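Local coordinates for protein PelD (Pseudomonas aeruginosa, PDB 4EU0) that binds the second messenger cyclic di-GMP as a membrane-associated effector in pellicle formation, here seen as its GAF and GGDEF-like portion, at residues A36-L41 and F136-I141; V111-R116 and I146-Q151; A189-D194 and E222-L227. All coordinates share one frame; numbering follows the deposited sequence.

Interaction 1: A36-L41 and F136-I141; sequences AQYGSL and FSLLAI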
loop_
_atom_site.group_PDB
_atom_site.type_symbol
_atom_site.label_atom_id
_atom_site.label_comp_id
_atom_site.label_asym_id
_atom_site.label_seq_id
_atom_site.Cartn_x
_atom_site.Cartn_y
_atom_site.Cartn_z
ATOM N N ALA A 36 4.364 -13.430 -11.442
ATOM C CA ALA A 36 4.486 -14.843 -11.835
ATOM C C ALA A 36 4.463 -15.787 -10.634
ATOM O O ALA A 36 3.818 -16.840 -10.681
ATOM C CB ALA A 36 5.747 -15.063 -12.658
ATOM N N GLN A 37 5.169 -15.395 -9.572
ATOM C CA GLN A 37 5.239 -16.147 -8.315
ATOM C C GLN A 37 3.853 -16.322 -7.694
ATOM O O GLN A 37 3.428 -17.443 -7.414
ATOM C CB GLN A 37 6.191 -15.433 -7.337
ATOM C CG GLN A 37 6.302 -16.034 -5.928
ATOM C CD GLN A 37 6.997 -15.093 -4.936
ATOM O OE1 GLN A 37 7.556 -14.060 -5.319
ATOM N NE2 GLN A 37 6.959 -15.449 -3.654
ATOM N N TYR A 38 3.142 -15.214 -7.506
ATOM C CA TYR A 38 1.843 -15.250 -6.834
ATOM C C TYR A 38 0.717 -15.871 -7.677
ATOM O O TYR A 38 -0.200 -16.486 -7.126
ATOM C CB TYR A 38 1.476 -13.852 -6.327
ATOM C CG TYR A 38 2.238 -13.448 -5.080
ATOM C CD1 TYR A 38 1.628 -13.501 -3.825
ATOM C CD2 TYR A 38 3.564 -13.018 -5.152
ATOM C CE1 TYR A 38 2.315 -13.136 -2.678
ATOM C CE2 TYR A 38 4.264 -12.650 -4.006
ATOM C CZ TYR A 38 3.631 -12.711 -2.774
ATOM O OH TYR A 38 4.301 -12.342 -1.634
ATOM N N GLY A 39 0.799 -15.734 -8.998
ATOM C CA GLY A 39 -0.207 -16.316 -9.893
ATOM C C GLY A 39 0.105 -17.698 -10.455
ATOM O O GLY A 39 -0.673 -18.242 -11.246
ATOM N N SER A 40 1.233 -18.275 -10.039
ATOM C CA SER A 40 1.757 -19.513 -10.637
ATOM C C SER A 40 1.764 -19.437 -12.172
ATOM O O SER A 40 1.447 -20.412 -12.858
ATOM C CB SER A 40 0.979 -20.753 -10.155
ATOM O OG SER A 40 1.001 -20.861 -8.741
ATOM N N LEU A 41 2.123 -18.268 -12.700
ATOM C CA LEU A 41 2.096 -18.027 -14.146
ATOM C C LEU A 41 3.162 -18.835 -14.874
ATOM O O LEU A 41 4.243 -19.069 -14.333
ATOM C CB LEU A 41 2.285 -16.536 -14.452
ATOM C CG LEU A 41 1.398 -15.510 -13.736
ATOM C CD1 LEU A 41 1.663 -14.104 -14.257
ATOM C CD2 LEU A 41 -0.071 -15.854 -13.873
ATOM N N PHE A 136 -6.925 -14.584 -8.884
ATOM C CA PHE A 136 -7.218 -13.292 -9.505
ATOM C C PHE A 136 -7.144 -12.176 -8.464
ATOM O O PHE A 136 -6.566 -11.117 -8.725
ATOM C CB PHE A 136 -8.594 -13.284 -10.183
ATOM C CG PHE A 136 -8.736 -14.268 -11.312
ATOM C CD1 PHE A 136 -7.621 -14.798 -11.955
ATOM C CD2 PHE A 136 -10.001 -14.651 -11.744
ATOM C CE1 PHE A 136 -7.757 -15.710 -12.991
ATOM C CE2 PHE A 136 -10.154 -15.555 -12.789
ATOM C CZ PHE A 136 -9.029 -16.085 -13.418
ATOM N N SER A 137 -7.711 -12.419 -7.280
ATOM C CA SER A 137 -7.702 -11.419 -6.214
ATOM C C SER A 137 -6.273 -11.121 -5.786
ATOM O O SER A 137 -5.903 -9.968 -5.626
ATOM C CB SER A 137 -8.557 -11.860 -5.021
ATOM O OG SER A 137 -9.924 -11.955 -5.404
ATOM N N LEU A 138 -5.455 -12.158 -5.643
ATOM C CA LEU A 138 -4.068 -11.948 -5.239
ATOM C C LEU A 138 -3.259 -11.176 -6.299
ATOM O O LEU A 138 -2.457 -10.318 -5.962
ATOM C CB LEU A 138 -3.438 -13.285 -4.851
ATOM C CG LEU A 138 -2.040 -13.727 -5.243
ATOM C CD1 LEU A 138 -1.546 -14.749 -4.224
ATOM C CD2 LEU A 138 -2.141 -14.359 -6.618
ATOM N N LEU A 139 -3.486 -11.489 -7.573
ATOM C CA LEU A 139 -2.855 -10.763 -8.681
ATOM C C LEU A 139 -3.246 -9.281 -8.686
ATOM O O LEU A 139 -2.395 -8.389 -8.857
ATOM C CB LEU A 139 -3.266 -11.404 -10.009
ATOM C CG LEU A 139 -2.302 -12.257 -10.847
ATOM C CD1 LEU A 139 -1.099 -12.784 -10.094
ATOM C CD2 LEU A 139 -3.058 -13.374 -11.548
ATOM N N ALA A 140 -4.536 -9.023 -8.472
ATOM C CA ALA A 140 -5.052 -7.656 -8.433
ATOM C C ALA A 140 -4.486 -6.884 -7.239
ATOM O O ALA A 140 -4.083 -5.726 -7.378
ATOM C CB ALA A 140 -6.580 -7.659 -8.413
ATOM N N ILE A 141 -4.414 -7.543 -6.086
ATOM C CA ILE A 141 -3.849 -6.923 -4.877
ATOM C C ILE A 141 -2.401 -6.531 -5.113
ATOM O O ILE A 141 -2.004 -5.395 -4.855
ATOM C CB ILE A 141 -3.933 -7.848 -3.643
ATOM C CG1 ILE A 141 -5.401 -8.091 -3.269
ATOM C CG2 ILE A 141 -3.092 -7.252 -2.468
ATOM C CD1 ILE A 141 -5.618 -9.262 -2.323
#
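Y38 carries its CG anti to the carbonyl carbon, beside the backbone N (chi1 -76°), and this starts the ring toward L138 on the facing helix. L138 CG is set by a nearly eclipsed chi1 of 137°. The two side chains cross at about a right angle, and in the model L138 CD1 comes to the ring edge in its plane, 3.4 Å from Y38 CD1. Its other branch, CD2, is placed only 2.9 Å from Y38 O, too close for a relaxed carbon–oxygen contact. The modelled rotation of L138 is therefore doubtful; less dependent on it, L138 CG lies 3.7 Å from Y38 CB. L139 works on the neighbouring residue: its CD1 lies 3.6 Å from G39 CA, and G39, having no side chain, lets this methyl come directly onto backbone. The torsions of L139 are also far from staggered, and the exact placement of CD1 is uncertain. The partners are helices 28-39 and 133-150 of the GAF domain, so the contact joins the helix before the first strand of its antiparallel sheet to the helix after the last. The first of them ends in a Schellman motif: S40 has positive phi, and L41 N bonds back to A36 O at 3.0 Å. At the far end of the ring, Y38 OH hydrogen-bonds S6 OG on helix 2-16.

Interaction 2: V111-R116 and I146-Q151; sequences VDTDGR and IADLLQ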
loop_
_atom_site.group_PDB
_atom_site.type_symbol
_atom_site.label_atom_id
_atom_site.label_comp_id
_atom_site.label_asym_id
_atom_site.label_seq_id
_atom_site.Cartn_x
_atom_site.Cartn_y
_atom_site.Cartn_z
ATOM N N VAL A 111 -2.656 -0.424 -11.502
ATOM C CA VAL A 111 -3.358 0.848 -11.359
ATOM C C VAL A 111 -2.995 1.484 -10.021
ATOM O O VAL A 111 -3.164 0.859 -8.971
ATOM C CB VAL A 111 -4.898 0.658 -11.427
ATOM C CG1 VAL A 111 -5.608 2.002 -11.508
ATOM C CG2 VAL A 111 -5.305 -0.211 -12.614
ATOM N N ASP A 112 -2.491 2.717 -10.065
ATOM C CA ASP A 112 -2.169 3.441 -8.833
ATOM C C ASP A 112 -3.422 3.928 -8.088
ATOM O O ASP A 112 -4.546 3.767 -8.574
ATOM C CB ASP A 112 -1.136 4.574 -9.083
ATOM C CG ASP A 112 -1.714 5.790 -9.815
ATOM O OD1 ASP A 112 -2.950 5.969 -9.899
ATOM O OD2 ASP A 112 -0.902 6.603 -10.318
ATOM N N THR A 113 -3.223 4.496 -6.898
ATOM C CA THR A 113 -4.349 4.967 -6.079
ATOM C C THR A 113 -5.153 6.118 -6.715
ATOM O O THR A 113 -6.244 6.427 -6.247
ATOM C CB THR A 113 -3.911 5.383 -4.647
ATOM O OG1 THR A 113 -2.910 6.408 -4.722
ATOM C CG2 THR A 113 -3.375 4.181 -3.844
ATOM N N ASP A 114 -4.627 6.749 -7.766
ATOM C CA ASP A 114 -5.354 7.818 -8.466
ATOM C C ASP A 114 -6.175 7.269 -9.628
ATOM O O ASP A 114 -6.951 7.995 -10.258
ATOM C CB ASP A 114 -4.390 8.868 -9.022
ATOM C CG ASP A 114 -3.662 9.641 -7.943
ATOM O OD1 ASP A 114 -4.231 9.882 -6.858
ATOM O OD2 ASP A 114 -2.509 10.029 -8.202
ATOM N N GLY A 115 -5.981 5.992 -9.928
ATOM C CA GLY A 115 -6.676 5.371 -11.048
ATOM C C GLY A 115 -5.901 5.405 -12.354
ATOM O O GLY A 115 -6.458 5.107 -13.405
ATOM N N ARG A 116 -4.617 5.753 -12.286
ATOM C CA ARG A 116 -3.751 5.766 -13.472
ATOM C C ARG A 116 -3.242 4.356 -13.761
ATOM O O ARG A 116 -2.661 3.711 -12.890
ATOM C CB ARG A 116 -2.572 6.726 -13.268
ATOM C CG ARG A 116 -1.945 7.273 -14.560
ATOM C CD ARG A 116 -1.275 8.612 -14.290
ATOM N NE ARG A 116 -0.195 8.936 -15.227
ATOM C CZ ARG A 116 0.576 10.014 -15.134
ATOM N NH1 ARG A 116 0.379 10.890 -14.155
ATOM N NH2 ARG A 116 1.542 10.229 -16.019
ATOM N N ILE A 146 2.130 -2.658 -6.418
ATOM C CA ILE A 146 3.297 -2.381 -7.244
ATOM C C ILE A 146 3.177 -1.031 -7.943
ATOM O O ILE A 146 4.134 -0.265 -7.969
ATOM C CB ILE A 146 3.566 -3.493 -8.270
ATOM C CG1 ILE A 146 3.954 -4.783 -7.545
ATOM C CG2 ILE A 146 4.692 -3.073 -9.241
ATOM C CD1 ILE A 146 3.832 -6.043 -8.411
ATOM N N ALA A 147 1.998 -0.749 -8.503
ATOM C CA ALA A 147 1.738 0.515 -9.174
ATOM C C ALA A 147 2.024 1.719 -8.278
ATOM O O ALA A 147 2.597 2.707 -8.738
ATOM C CB ALA A 147 0.302 0.566 -9.690
ATOM N N ASP A 148 1.623 1.629 -7.008
ATOM C CA ASP A 148 1.861 2.705 -6.034
ATOM C C ASP A 148 3.343 2.944 -5.816
ATOM O O ASP A 148 3.795 4.088 -5.737
ATOM C CB ASP A 148 1.251 2.367 -4.673
ATOM C CG ASP A 148 -0.252 2.358 -4.689
ATOM O OD1 ASP A 148 -0.852 2.807 -5.694
ATOM O OD2 ASP A 148 -0.826 1.898 -3.674
ATOM N N LEU A 149 4.079 1.847 -5.690
ATOM C CA LEU A 149 5.508 1.894 -5.430
ATOM C C LEU A 149 6.288 2.589 -6.553
ATOM O O LEU A 149 7.290 3.269 -6.299
ATOM C CB LEU A 149 6.041 0.481 -5.148
ATOM C CG LEU A 149 5.665 -0.118 -3.784
ATOM C CD1 LEU A 149 6.161 -1.546 -3.663
ATOM C CD2 LEU A 149 6.213 0.725 -2.632
ATOM N N LEU A 150 5.804 2.446 -7.786
ATOM C CA LEU A 150 6.442 3.059 -8.949
ATOM C C LEU A 150 6.248 4.579 -9.010
ATOM O O LEU A 150 7.012 5.280 -9.677
ATOM C CB LEU A 150 5.943 2.401 -10.240
ATOM C CG LEU A 150 6.212 0.900 -10.397
ATOM C CD1 LEU A 150 5.454 0.351 -11.591
ATOM C CD2 LEU A 150 7.707 0.618 -10.534
ATOM N N GLN A 151 5.246 5.085 -8.292
ATOM C CA GLN A 151 4.897 6.511 -8.340
ATOM C C GLN A 151 5.738 7.433 -7.452
ATOM O O GLN A 151 5.452 8.632 -7.356
ATOM C CB GLN A 151 3.404 6.715 -8.043
ATOM C CG GLN A 151 2.464 6.253 -9.158
ATOM C CD GLN A 151 2.546 7.097 -10.430
ATOM O OE1 GLN A 151 3.571 7.707 -10.728
ATOM N NE2 GLN A 151 1.462 7.118 -11.192
#
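D112 OD1 accepts two backbone N-H groups from its own turn, while OD2 points to Q151 at the end of helix 133-150. D114 N reaches OD1 at 2.8 Å and R116 N at 2.9 Å, from opposite faces of the carboxylate, both well out of its plane. The bond from D114 N makes an Asx turn, and D112 to G115 form a type I beta turn; together they build the hairpin connection between strands 106-111 and 117-123 of the GAF sheet. D112 CG sits between the backbone N and the carbonyl carbon (chi1 73°), which folds the carboxylate back over this turn. With OD1 held from both faces, OD2 is turned to Q151. Its anti lone pair receives Q151 NE2 at 2.6 Å, a short bond with an N-H...O angle of 149°. The Q151 chain bends at chi2, and its amide plane lies 33° from the carboxylate plane.

A second, weaker link runs from T113 N to D148 OD1 at 3.2 Å, while T113 CG2 lies against the same carboxylate. D148 has its stronger partner outside the contact, a salt bridge from OD2 to R173 on helix 162-181, which T113 and D148 both touch. The carboxylates of D112 and D148 stand 5.7 Å apart at OD1, and R173, paired with D148 OD2, may offset part of the like charge. To one side of the two polar links, one residue before D148, the backbones come close, with the D112 and A147 CA atoms 4.9 Å apart. There the small A147 side chain fits against the peptide between V111 and D112, its CB 3.4 Å from V111 C.

Interaction 3: A189-D194 and E222-L227; sequences AFELTD and EGRRVL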
loop_
_atom_site.group_PDB
_atom_site.type_symbol
_atom_site.label_atom_id
_atom_site.label_comp_id
_atom_site.label_asym_id
_atom_site.label_seq_id
_atom_site.Cartn_x
_atom_site.Cartn_y
_atom_site.Cartn_z
ATOM N N ALA A 189 -3.749 6.228 16.618
ATOM C CA ALA A 189 -3.410 7.618 16.908
ATOM C C ALA A 189 -2.935 7.678 18.340
ATOM O O ALA A 189 -3.683 7.316 19.252
ATOM C CB ALA A 189 -4.611 8.504 16.709
ATOM N N PHE A 190 -1.698 8.124 18.542
ATOM C CA PHE A 190 -1.173 8.313 19.887
ATOM C C PHE A 190 -1.221 9.790 20.219
ATOM O O PHE A 190 -0.477 10.584 19.643
ATOM C CB PHE A 190 0.254 7.758 20.006
ATOM C CG PHE A 190 0.362 6.292 19.701
ATOM C CD1 PHE A 190 0.139 5.347 20.692
ATOM C CD2 PHE A 190 0.716 5.850 18.428
ATOM C CE1 PHE A 190 0.226 3.978 20.422
ATOM C CE2 PHE A 190 0.826 4.478 18.147
ATOM C CZ PHE A 190 0.583 3.544 19.139
ATOM N N GLU A 191 -2.132 10.166 21.115
ATOM C CA GLU A 191 -2.265 11.551 21.524
ATOM C C GLU A 191 -1.441 11.762 22.783
ATOM O O GLU A 191 -1.624 11.065 23.776
ATOM C CB GLU A 191 -3.732 11.901 21.775
ATOM C CG GLU A 191 -3.944 13.361 22.156
ATOM C CD GLU A 191 -5.357 13.667 22.623
ATOM O OE1 GLU A 191 -6.161 12.729 22.826
ATOM O OE2 GLU A 191 -5.657 14.869 22.797
ATOM N N LEU A 192 -0.510 12.709 22.725
ATOM C CA LEU A 192 0.439 12.891 23.811
ATOM C C LEU A 192 0.022 14.083 24.659
ATOM O O LEU A 192 0.248 15.239 24.291
ATOM C CB LEU A 192 1.866 13.031 23.264
ATOM C CG LEU A 192 2.246 11.990 22.194
ATOM C CD1 LEU A 192 3.711 12.150 21.782
ATOM C CD2 LEU A 192 1.981 10.569 22.646
ATOM N N THR A 193 -0.591 13.785 25.801
ATOM C CA THR A 193 -1.289 14.791 26.596
ATOM C C THR A 193 -0.432 15.440 27.674
ATOM O O THR A 193 -0.851 16.419 28.295
ATOM C CB THR A 193 -2.563 14.203 27.244
ATOM O OG1 THR A 193 -2.199 13.227 28.228
ATOM C CG2 THR A 193 -3.440 13.554 26.191
ATOM N N ASP A 194 0.745 14.871 27.928
ATOM C CA ASP A 194 1.649 15.406 28.945
ATOM C C ASP A 194 2.878 15.962 28.242
ATOM O O ASP A 194 3.703 15.194 27.743
ATOM C CB ASP A 194 2.052 14.311 29.938
ATOM C CG ASP A 194 2.815 14.851 31.158
ATOM O OD1 ASP A 194 3.637 15.795 31.047
ATOM O OD2 ASP A 194 2.593 14.308 32.252
ATOM N N GLU A 222 -6.064 21.001 20.028
ATOM C CA GLU A 222 -5.781 21.339 21.425
ATOM C C GLU A 222 -4.286 21.630 21.622
ATOM O O GLU A 222 -3.836 21.897 22.740
ATOM C CB GLU A 222 -6.241 20.213 22.358
ATOM C CG GLU A 222 -7.745 19.900 22.296
ATOM C CD GLU A 222 -8.606 20.915 23.022
ATOM O OE1 GLU A 222 -8.660 20.872 24.270
ATOM O OE2 GLU A 222 -9.252 21.744 22.343
ATOM N N GLY A 223 -3.530 21.573 20.527
ATOM C CA GLY A 223 -2.096 21.869 20.537
ATOM C C GLY A 223 -1.206 20.708 20.948
ATOM O O GLY A 223 -0.004 20.891 21.179
ATOM N N ARG A 224 -1.787 19.513 21.029
ATOM C CA ARG A 224 -1.057 18.338 21.489
ATOM C C ARG A 224 -0.439 17.577 20.341
ATOM O O ARG A 224 -0.982 17.558 19.227
ATOM C CB ARG A 224 -1.971 17.413 22.289
ATOM C CG ARG A 224 -2.460 18.031 23.579
ATOM C CD ARG A 224 -2.948 16.966 24.509
ATOM N NE ARG A 224 -4.360 16.679 24.323
ATOM C CZ ARG A 224 -5.287 16.823 25.264
ATOM N NH1 ARG A 224 -4.959 17.252 26.477
ATOM N NH2 ARG A 224 -6.548 16.531 24.988
ATOM N N ARG A 225 0.700 16.950 20.616
ATOM C CA ARG A 225 1.333 16.061 19.650
ATOM C C ARG A 225 0.421 14.867 19.425
ATOM O O ARG A 225 -0.081 14.261 20.378
ATOM C CB ARG A 225 2.684 15.571 20.174
ATOM C CG ARG A 225 3.699 16.657 20.455
ATOM C CD ARG A 225 4.932 16.053 21.140
ATOM N NE ARG A 225 5.987 17.048 21.365
ATOM C CZ ARG A 225 6.911 17.382 20.469
ATOM N NH1 ARG A 225 6.922 16.817 19.266
ATOM N NH2 ARG A 225 7.833 18.295 20.768
ATOM N N VAL A 226 0.197 14.538 18.158
ATOM C CA VAL A 226 -0.501 13.311 17.798
ATOM C C VAL A 226 0.380 12.611 16.785
ATOM O O VAL A 226 0.754 13.219 15.775
ATOM C CB VAL A 226 -1.877 13.578 17.149
ATOM C CG1 VAL A 226 -2.470 12.280 16.591
ATOM C CG2 VAL A 226 -2.841 14.246 18.136
ATOM N N LEU A 227 0.730 11.358 17.073
ATOM C CA LEU A 227 1.425 10.533 16.103
ATOM C C LEU A 227 0.465 9.505 15.533
ATOM O O LEU A 227 -0.027 8.629 16.252
ATOM C CB LEU A 227 2.641 9.851 16.712
ATOM C CG LEU A 227 3.452 9.078 15.661
ATOM C CD1 LEU A 227 4.243 10.026 14.747
ATOM C CD2 LEU A 227 4.391 8.152 16.335
HETATM O O HOH W 1 1.690 17.144 23.332
#
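E191 OE2 receives two N-H groups of R224: NE at 2.7 Å, and NH2 at 2.9 Å in a weak, bent bond. This salt bridge is not coplanar, since the carboxylate and guanidinium planes stand 68° apart and NE meets OE2 from above the carboxylate plane. T193 CG2 lies over one guanidinium face, offset toward the rim, with E222 CB on the opposite face. The extended E191 chain and a bend at chi3 of R224, which sets NE, bring NE to OE2. Beneath them, strands 185-192 and 225-231 pair antiparallel. F190 N to L227 O and L227 N to F190 O are both 2.9 Å, closing a hydrogen-bonded pair, and L192 N reaches R225 O at 2.8 Å. Beyond it a water spans the widening end, donating to L192 O and accepting from R225 N.

These are the central strands of the sheet in the GGDEF-like domain. F190, L192 and L227 face helix 198-207, and F190 also packs on Y242 of the cyclic di-GMP pocket. On the other face, E191 OE1 pairs with R268 of strand 265-272. Bonded on both oxygens by arginines, the buried E191 is probably kept as carboxylate.

Interactions 1 and 2 belong to the GAF domain and draw on different turns of helix 133-150; their centres are 17 Å apart and their nearest atoms about 5 Å, without touching. Along the chain their segments alternate. Interaction 3 lies in the GGDEF-like domain, its centre 41 Å from that of interaction 1 and 32 Å from that of interaction 2. The bound cyclic di-GMP lies nearest interaction 3, about 9 Å from the F190 side chain, and about 13 Å from the Y38 side chain of interaction 1. That tyrosine is also about 8 Å from the side chain of R4, a ligand-binding residue. Interaction 2 is remote from the pocket.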